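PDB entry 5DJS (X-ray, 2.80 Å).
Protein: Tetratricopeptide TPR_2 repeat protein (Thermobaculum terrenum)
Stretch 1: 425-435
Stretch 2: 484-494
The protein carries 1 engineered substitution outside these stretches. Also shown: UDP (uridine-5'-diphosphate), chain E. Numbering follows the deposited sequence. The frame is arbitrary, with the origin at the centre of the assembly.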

ATOM      1  N   SER A 425      -7.978   2.403   8.899  1.00 42.61           N
ATOM      2  CA  SER A 425      -8.410   1.952  10.231  1.00 41.85           C
ATOM      3  C   SER A 425      -7.835   2.823  11.338  1.00 41.98           C
ATOM      4  O   SER A 425      -8.558   3.217  12.259  1.00 39.51           O
ATOM      5  CB  SER A 425      -8.020   0.498  10.461  1.00 38.18           C
ATOM      6  OG  SER A 425      -8.457  -0.260   9.364  1.00 36.02           O
ATOM      7  N   LEU A 426      -6.541   3.128  11.234  1.00 42.29           N
ATOM      8  CA  LEU A 426      -5.886   4.005  12.191  1.00 44.09           C
ATOM      9  C   LEU A 426      -6.500   5.409  12.139  1.00 47.19           C
ATOM     10  O   LEU A 426      -6.741   6.020  13.182  1.00 48.39           O
ATOM     11  CB  LEU A 426      -4.383   4.058  11.931  1.00 44.67           C
ATOM     12  CG  LEU A 426      -3.564   4.979  12.831  1.00 47.18           C
ATOM     13  CD1 LEU A 426      -3.568   4.501  14.271  1.00 47.88           C
ATOM     14  CD2 LEU A 426      -2.144   5.057  12.305  1.00 49.08           C
ATOM     15  N   GLU A 427      -6.770   5.902  10.935  1.00 47.20           N
ATOM     16  CA  GLU A 427      -7.418   7.199  10.772  1.00 50.57           C
ATOM     17  C   GLU A 427      -8.783   7.260  11.446  1.00 51.34           C
ATOM     18  O   GLU A 427      -9.139   8.288  12.019  1.00 53.88           O
ATOM     19  CB  GLU A 427      -7.554   7.554   9.289  1.00 53.96           C
ATOM     20  CG  GLU A 427      -6.244   8.003   8.655  1.00 55.31           C
ATOM     21  CD  GLU A 427      -6.328   8.166   7.155  1.00 56.41           C
ATOM     22  OE1 GLU A 427      -7.275   7.637   6.519  1.00 60.69           O
ATOM     23  OE2 GLU A 427      -5.428   8.834   6.612  1.00 53.66           O
ATOM     24  N   ALA A 428      -9.542   6.169  11.361  1.00 52.35           N
ATOM     25  CA  ALA A 428     -10.851   6.072  12.007  1.00 53.21           C
ATOM     26  C   ALA A 428     -10.708   6.216  13.517  1.00 51.86           C
ATOM     27  O   ALA A 428     -11.348   7.081  14.125  1.00 53.75           O
ATOM     28  CB  ALA A 428     -11.535   4.751  11.660  1.00 53.48           C
ATOM     29  N   LEU A 429      -9.846   5.392  14.106  1.00 50.31           N
ATOM     30  CA  LEU A 429      -9.585   5.454  15.546  1.00 51.83           C
ATOM     31  C   LEU A 429      -9.157   6.860  15.993  1.00 51.98           C
ATOM     32  O   LEU A 429      -9.657   7.354  16.998  1.00 53.95           O
ATOM     33  CB  LEU A 429      -8.534   4.419  15.980  1.00 51.23           C
ATOM     34  CG  LEU A 429      -8.767   2.920  15.718  1.00 50.30           C
ATOM     35  CD1 LEU A 429      -7.843   2.083  16.589  1.00 48.06           C
ATOM     36  CD2 LEU A 429     -10.205   2.482  15.928  1.00 49.85           C
ATOM     37  N   TRP A 430      -8.277   7.512  15.236  1.00 53.24           N
ATOM     38  CA  TRP A 430      -7.888   8.912  15.521  1.00 56.84           C
ATOM     39  C   TRP A 430      -9.084   9.871  15.662  1.00 59.39           C
ATOM     40  O   TRP A 430      -9.007  10.852  16.418  1.00 60.45           O
ATOM     41  CB  TRP A 430      -6.946   9.476  14.439  1.00 56.01           C
ATOM     42  CG  TRP A 430      -5.514   8.978  14.460  1.00 56.02           C
ATOM     43  CD1 TRP A 430      -4.840   8.402  15.509  1.00 55.73           C
ATOM     44  CD2 TRP A 430      -4.575   9.062  13.381  1.00 55.93           C
ATOM     45  NE1 TRP A 430      -3.553   8.104  15.135  1.00 54.96           N
ATOM     46  CE2 TRP A 430      -3.362   8.498  13.835  1.00 56.22           C
ATOM     47  CE3 TRP A 430      -4.646   9.543  12.064  1.00 56.96           C
ATOM     48  CZ2 TRP A 430      -2.226   8.404  13.015  1.00 54.90           C
ATOM     49  CZ3 TRP A 430      -3.510   9.458  11.252  1.00 56.17           C
ATOM     50  CH2 TRP A 430      -2.320   8.893  11.732  1.00 55.30           C
ATOM     51  N   MET A 431     -10.164   9.592  14.919  1.00 58.52           N
ATOM     52  CA  MET A 431     -11.421  10.356  14.980  1.00 57.20           C
ATOM     53  C   MET A 431     -12.507   9.737  15.891  1.00 55.23           C
ATOM     54  O   MET A 431     -13.695  10.062  15.772  1.00 49.91           O
ATOM     55  CB  MET A 431     -11.965  10.533  13.557  1.00 57.58           C
ATOM     56  CG  MET A 431     -11.010  11.242  12.609  1.00 58.51           C
ATOM     57  SD  MET A 431     -10.456  12.852  13.205  1.00 58.64           S
ATOM     58  CE  MET A 431     -11.991  13.777  13.277  1.00 58.85           C
ATOM     59  N   GLY A 432     -12.101   8.863  16.808  1.00 52.36           N
ATOM     60  CA  GLY A 432     -13.024   8.267  17.757  1.00 54.46           C
ATOM     61  C   GLY A 432     -14.114   7.398  17.166  1.00 54.87           C
ATOM     62  O   GLY A 432     -15.185   7.283  17.765  1.00 53.64           O
ATOM     63  N   VAL A 433     -13.838   6.786  16.012  1.00 54.74           N
ATOM     64  CA  VAL A 433     -14.759   5.864  15.358  1.00 52.32           C
ATOM     65  C   VAL A 433     -14.205   4.449  15.548  1.00 50.71           C
ATOM     66  O   VAL A 433     -13.051   4.197  15.194  1.00 51.90           O
ATOM     67  CB  VAL A 433     -14.903   6.184  13.853  1.00 52.44           C
ATOM     68  CG1 VAL A 433     -15.880   5.226  13.168  1.00 54.91           C
ATOM     69  CG2 VAL A 433     -15.378   7.616  13.657  1.00 51.95           C
ATOM     70  N   PRO A 434     -15.017   3.521  16.098  1.00 48.14           N
ATOM     71  CA  PRO A 434     -14.567   2.134  16.180  1.00 48.71           C
ATOM     72  C   PRO A 434     -14.548   1.446  14.807  1.00 50.37           C
ATOM     73  O   PRO A 434     -15.257   1.873  13.880  1.00 50.51           O
ATOM     74  CB  PRO A 434     -15.595   1.464  17.110  1.00 49.37           C
ATOM     75  CG  PRO A 434     -16.741   2.401  17.230  1.00 48.40           C
ATOM     76  CD  PRO A 434     -16.422   3.671  16.509  1.00 47.76           C
ATOM     77  N   VAL A 435     -13.741   0.385  14.702  1.00 47.34           N
ATOM     78  CA  VAL A 435     -13.528  -0.353  13.458  1.00 42.96           C
ATOM     79  C   VAL A 435     -13.785  -1.830  13.714  1.00 42.75           C
ATOM     80  O   VAL A 435     -13.170  -2.404  14.613  1.00 43.73           O
ATOM     81  CB  VAL A 435     -12.078  -0.182  12.954  1.00 41.21           C
ATOM     82  CG1 VAL A 435     -11.858  -0.914  11.635  1.00 39.99           C
ATOM     83  CG2 VAL A 435     -11.728   1.294  12.792  1.00 40.58           C
ATOM     84  N   ARG A 484     -18.974   4.273  25.202  1.00 44.08           N
ATOM     85  CA  ARG A 484     -17.838   3.672  25.904  1.00 44.62           C
ATOM     86  C   ARG A 484     -16.594   3.638  25.014  1.00 47.92           C
ATOM     87  O   ARG A 484     -15.513   4.100  25.404  1.00 47.17           O
ATOM     88  CB  ARG A 484     -18.191   2.269  26.403  1.00 45.21           C
ATOM     89  CG  ARG A 484     -17.063   1.579  27.151  1.00 48.17           C
ATOM     90  CD  ARG A 484     -17.551   0.397  27.988  1.00 51.09           C
ATOM     91  NE  ARG A 484     -18.149  -0.634  27.149  1.00 57.37           N
ATOM     92  CZ  ARG A 484     -17.477  -1.491  26.375  1.00 63.09           C
ATOM     93  NH1 ARG A 484     -16.143  -1.482  26.315  1.00 65.53           N
ATOM     94  NH2 ARG A 484     -18.150  -2.374  25.641  1.00 65.34           N
ATOM     95  N   LEU A 485     -16.771   3.108  23.807  1.00 50.33           N
ATOM     96  CA  LEU A 485     -15.694   3.021  22.824  1.00 48.55           C
ATOM     97  C   LEU A 485     -15.207   4.398  22.357  1.00 47.61           C
ATOM     98  O   LEU A 485     -14.007   4.590  22.201  1.00 45.56           O
ATOM     99  CB  LEU A 485     -16.116   2.146  21.637  1.00 50.56           C
ATOM    100  CG  LEU A 485     -15.945   0.614  21.730  1.00 52.98           C
ATOM    101  CD1 LEU A 485     -16.018   0.039  23.142  1.00 56.92           C
ATOM    102  CD2 LEU A 485     -16.971  -0.080  20.843  1.00 52.92           C
ATOM    103  N   ARG A 486     -16.108   5.361  22.163  1.00 48.39           N
ATOM    104  CA  ARG A 486     -15.678   6.736  21.817  1.00 51.84           C
ATOM    105  C   ARG A 486     -14.751   7.366  22.880  1.00 52.28           C
ATOM    106  O   ARG A 486     -13.848   8.134  22.550  1.00 47.36           O
ATOM    107  CB  ARG A 486     -16.877   7.652  21.558  1.00 55.24           C
ATOM    108  CG  ARG A 486     -16.535   8.899  20.748  1.00 61.11           C
ATOM    109  CD  ARG A 486     -17.782   9.511  20.128  1.00 65.79           C
ATOM    110  NE  ARG A 486     -17.507  10.712  19.333  1.00 70.38           N
ATOM    111  CZ  ARG A 486     -17.262  11.933  19.825  1.00 77.52           C
ATOM    112  NH1 ARG A 486     -17.046  12.942  18.985  1.00 82.52           N
ATOM    113  NH2 ARG A 486     -17.215  12.169  21.140  1.00 74.64           N
ATOM    114  N   GLU A 487     -14.978   7.023  24.150  1.00 55.79           N
ATOM    115  CA  GLU A 487     -14.131   7.492  25.257  1.00 56.38           C
ATOM    116  C   GLU A 487     -12.821   6.714  25.371  1.00 59.45           C
ATOM    117  O   GLU A 487     -11.761   7.295  25.666  1.00 53.21           O
ATOM    118  CB  GLU A 487     -14.877   7.418  26.597  1.00 56.67           C
ATOM    119  CG  GLU A 487     -15.305   8.771  27.127  1.00 55.78           C
ATOM    120  CD  GLU A 487     -14.135   9.607  27.630  1.00 53.70           C
ATOM    121  OE1 GLU A 487     -13.362   9.132  28.505  1.00 45.76           O
ATOM    122  OE2 GLU A 487     -13.994  10.753  27.143  1.00 53.22           O
ATOM    123  N   HIS A 488     -12.898   5.399  25.159  1.00 62.57           N
ATOM    124  CA  HIS A 488     -11.694   4.563  25.084  1.00 62.63           C
ATOM    125  C   HIS A 488     -10.719   5.140  24.053  1.00 59.01           C
ATOM    126  O   HIS A 488      -9.527   5.265  24.326  1.00 60.36           O
ATOM    127  CB  HIS A 488     -12.057   3.124  24.714  1.00 66.52           C
ATOM    128  CG  HIS A 488     -11.027   2.117  25.117  1.00 72.42           C
ATOM    129  ND1 HIS A 488      -9.746   2.109  24.604  1.00 71.58           N
ATOM    130  CD2 HIS A 488     -11.096   1.076  25.981  1.00 74.02           C
ATOM    131  CE1 HIS A 488      -9.070   1.109  25.142  1.00 74.93           C
ATOM    132  NE2 HIS A 488      -9.866   0.465  25.977  1.00 75.84           N
ATOM    133  N   LEU A 489     -11.253   5.501  22.884  1.00 55.91           N
ATOM    134  CA  LEU A 489     -10.472   6.134  21.821  1.00 55.42           C
ATOM    135  C   LEU A 489      -9.966   7.537  22.175  1.00 56.71           C
ATOM    136  O   LEU A 489      -8.873   7.913  21.758  1.00 54.74           O
ATOM    137  CB  LEU A 489     -11.255   6.183  20.486  1.00 54.15           C
ATOM    138  CG  LEU A 489     -11.206   5.014  19.476  1.00 54.21           C
ATOM    139  CD1 LEU A 489      -9.967   4.139  19.632  1.00 54.06           C
ATOM    140  CD2 LEU A 489     -12.441   4.130  19.512  1.00 53.98           C
ATOM    141  N   ARG A 490     -10.755   8.310  22.914  1.00 60.32           N
ATOM    142  CA  ARG A 490     -10.336   9.656  23.339  1.00 64.04           C
ATOM    143  C   ARG A 490      -9.104   9.572  24.241  1.00 64.48           C
ATOM    144  O   ARG A 490      -8.174  10.374  24.114  1.00 62.41           O
ATOM    145  CB  ARG A 490     -11.459  10.388  24.094  1.00 68.15           C
ATOM    146  CG  ARG A 490     -11.615  11.881  23.755  1.00 73.39           C
ATOM    147  CD  ARG A 490     -11.488  12.837  24.940  1.00 74.60           C
ATOM    148  NE  ARG A 490     -11.819  12.224  26.232  1.00 76.90           N
ATOM    149  CZ  ARG A 490     -11.402  12.661  27.422  1.00 75.63           C
ATOM    150  NH1 ARG A 490     -10.647  13.753  27.541  1.00 75.73           N
ATOM    151  NH2 ARG A 490     -11.759  11.998  28.517  1.00 76.04           N
ATOM    152  N   ARG A 491      -9.114   8.599  25.148  1.00 64.35           N
ATOM    153  CA  ARG A 491      -7.978   8.353  26.041  1.00 70.18           C
ATOM    154  C   ARG A 491      -6.789   7.766  25.299  1.00 67.58           C
ATOM    155  O   ARG A 491      -5.651   8.202  25.498  1.00 71.95           O
ATOM    156  CB  ARG A 491      -8.378   7.419  27.188  1.00 76.88           C
ATOM    157  CG  ARG A 491      -9.374   8.052  28.139  1.00 82.00           C
ATOM    158  CD  ARG A 491      -9.708   7.152  29.318  1.00 83.54           C
ATOM    159  NE  ARG A 491     -10.677   7.813  30.189  1.00 83.71           N
ATOM    160  CZ  ARG A 491     -10.394   8.799  31.042  1.00 81.86           C
ATOM    161  NH1 ARG A 491      -9.153   9.273  31.176  1.00 81.31           N
ATOM    162  NH2 ARG A 491     -11.370   9.331  31.771  1.00 82.23           N
ATOM    163  N   TRP A 492      -7.057   6.764  24.468  1.00 62.54           N
ATOM    164  CA  TRP A 492      -6.038   6.173  23.608  1.00 58.83           C
ATOM    165  C   TRP A 492      -5.375   7.247  22.717  1.00 58.38           C
ATOM    166  O   TRP A 492      -4.148   7.329  22.687  1.00 58.67           O
ATOM    167  CB  TRP A 492      -6.645   5.029  22.782  1.00 56.32           C
ATOM    168  CG  TRP A 492      -5.736   4.445  21.743  1.00 53.79           C
ATOM    169  CD1 TRP A 492      -4.854   3.416  21.907  1.00 53.36           C
ATOM    170  CD2 TRP A 492      -5.631   4.853  20.373  1.00 50.50           C
ATOM    171  NE1 TRP A 492      -4.198   3.165  20.724  1.00 54.18           N
ATOM    172  CE2 TRP A 492      -4.655   4.035  19.767  1.00 52.54           C
ATOM    173  CE3 TRP A 492      -6.263   5.835  19.601  1.00 49.97           C
ATOM    174  CZ2 TRP A 492      -4.299   4.165  18.417  1.00 52.06           C
ATOM    175  CZ3 TRP A 492      -5.911   5.969  18.265  1.00 50.30           C
ATOM    176  CH2 TRP A 492      -4.935   5.137  17.687  1.00 50.77           C
ATOM    177  N   LEU A 493      -6.175   8.072  22.034  1.00 56.15           N
ATOM    178  CA  LEU A 493      -5.656   9.159  21.163  1.00 58.60           C
ATOM    179  C   LEU A 493      -4.603  10.015  21.879  1.00 61.33           C
ATOM    180  O   LEU A 493      -3.523  10.254  21.346  1.00 65.77           O
ATOM    181  CB  LEU A 493      -6.795  10.083  20.676  1.00 56.73           C
ATOM    182  CG  LEU A 493      -6.694  10.941  19.401  1.00 57.73           C
ATOM    183  CD1 LEU A 493      -7.271  12.331  19.626  1.00 57.61           C
ATOM    184  CD2 LEU A 493      -5.298  11.075  18.821  1.00 60.15           C
ATOM    185  N   ARG A 494      -4.936  10.449  23.092  1.00 65.76           N
ATOM    186  CA  ARG A 494      -4.086  11.335  23.896  1.00 68.87           C
ATOM    187  C   ARG A 494      -2.787  10.648  24.334  1.00 63.27           C
ATOM    188  O   ARG A 494      -1.702  11.236  24.251  1.00 66.50           O
ATOM    189  CB  ARG A 494      -4.850  11.810  25.144  1.00 73.81           C
ATOM    190  CG  ARG A 494      -4.318  13.099  25.763  1.00 83.28           C
ATOM    191  CD  ARG A 494      -4.118  13.014  27.280  1.00 91.18           C
ATOM    192  NE  ARG A 494      -5.142  12.222  27.978  1.00 94.02           N
ATOM    193  CZ  ARG A 494      -6.359  12.644  28.334  1.00 95.49           C
ATOM    194  NH1 ARG A 494      -6.771  13.885  28.066  1.00100.34           N
ATOM    195  NH2 ARG A 494      -7.184  11.807  28.965  1.00 91.54           N
TER
HETATM  196  N1  UDP E 601      -6.973   9.023   1.220  0.70 74.29           N
HETATM  197  C2  UDP E 601      -7.353  10.311   0.741  0.70 73.46           C
HETATM  198  N3  UDP E 601      -8.510  10.463   0.071  0.70 70.84           N
HETATM  199  C4  UDP E 601      -9.323   9.417  -0.154  0.70 68.46           C
HETATM  200  C5  UDP E 601      -8.991   8.148   0.301  0.70 68.13           C
HETATM  201  C6  UDP E 601      -7.798   7.974   0.993  0.70 70.60           C
HETATM  202  O2  UDP E 601      -6.628  11.318   0.926  0.70 72.21           O
HETATM  203  O4  UDP E 601     -10.385   9.576  -0.774  0.70 68.55           O
HETATM  204  C1' UDP E 601      -5.705   8.848   1.962  0.70 78.27           C
HETATM  205  C2' UDP E 601      -6.013   8.422   3.385  0.70 78.01           C
HETATM  206  O2' UDP E 601      -5.175   9.197   4.245  0.70 78.58           O
HETATM  207  C3' UDP E 601      -5.737   6.923   3.402  0.70 77.98           C
HETATM  208  C4' UDP E 601      -4.753   6.685   2.258  0.70 77.56           C
HETATM  209  O4' UDP E 601      -4.850   7.836   1.405  0.70 81.08           O
HETATM  210  O3' UDP E 601      -5.208   6.475   4.642  0.70 79.41           O
HETATM  211  C5' UDP E 601      -4.997   5.437   1.407  0.70 75.89           C
HETATM  212  O5' UDP E 601      -5.511   4.334   2.152  0.70 76.13           O
HETATM  213  PA  UDP E 601      -6.128   3.059   1.365  0.70 76.57           P
HETATM  214  O1A UDP E 601      -5.019   2.492   0.512  0.70 73.82           O
HETATM  215  O2A UDP E 601      -7.421   3.514   0.729  0.70 74.13           O
HETATM  216  O3A UDP E 601      -6.540   1.959   2.479  0.70 70.71           O
HETATM  217  PB  UDP E 601      -5.537   1.361   3.597  0.70 65.81           P
HETATM  218  O1B UDP E 601      -4.858   2.540   4.228  0.70 66.80           O
HETATM  219  O2B UDP E 601      -6.457   0.691   4.563  0.70 64.01           O
HETATM  220  O3B UDP E 601      -4.630   0.420   2.842  0.70 69.44           O

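The two stretches are held together by an apolar contact without a single hydrogen bond or salt bridge between them, in which the C-terminal part of one helix and the loop after it pack across the side of a second helix. The axes of the two helices approach to 10.4 Å and run at about 100° to each other; the contact buries 472 Å², both sides summed.

W492 and L489, one turn apart on the second helix, give up the most surface. Both direct their CA-to-CB bonds toward the first stretch. The indole of W492 (chi1 173°, t) reaches in among three residues: L429 CD1 lies over one face of the ring, L429 CB comes within 3.8 Å of W492 CZ3, and at the ring edge L426 CD1 is 3.7 Å from W492 CH2. L426 sets out sideways, yet its end comes nearer, with chi1 t and chi2 p placing CD1 at the ring. W430 meets W492 rim to rim, with W430 CD1 3.8 Å from W492 CZ3 and the ring planes inclined at 28°; neither ring covers the face of the other. Although the CA-to-CB bond of W430 points away, its broad indole still reaches back to the interface, where W430 CD1 also lies 4.3 Å from L493 CD2. Its polar NE1 is hydrogen-bonded elsewhere in the structure.

L489 packs against both the helix and the loop after it. L489 CD1 is 3.9 Å from L429 CB, L489 CG 3.7 Å from L429 O, and L489 CB 3.9 Å from G432 CA. L429 O is not left without a partner by this apolar neighbour, because it accepts a hydrogen bond from G432 N (2.9 Å between L429 O and G432 N).

G432 is where the backbones come closest, with G432 CA 5.1 Å from R486 CA. Its positive phi (63°) favours glycine, and the lack of a side chain suits the close approach: an ideal CB on G432 would lie 3.6 Å from R486 CG. The aliphatic part of the extended R486 side chain passes the turn; the closest approach is through carbon, R486 CG at 3.7 Å from G432 O, and no hydrogen bond joins the two residues. Beyond the glycine, P434 offers an apolar ring to L485, P434 CB standing 4.3 Å from L485 CD2.

The carboxylate of E487 stays out of this contact: E487 OE2 pairs with R490 NE at 2.8 Å in a salt bridge within the second helix.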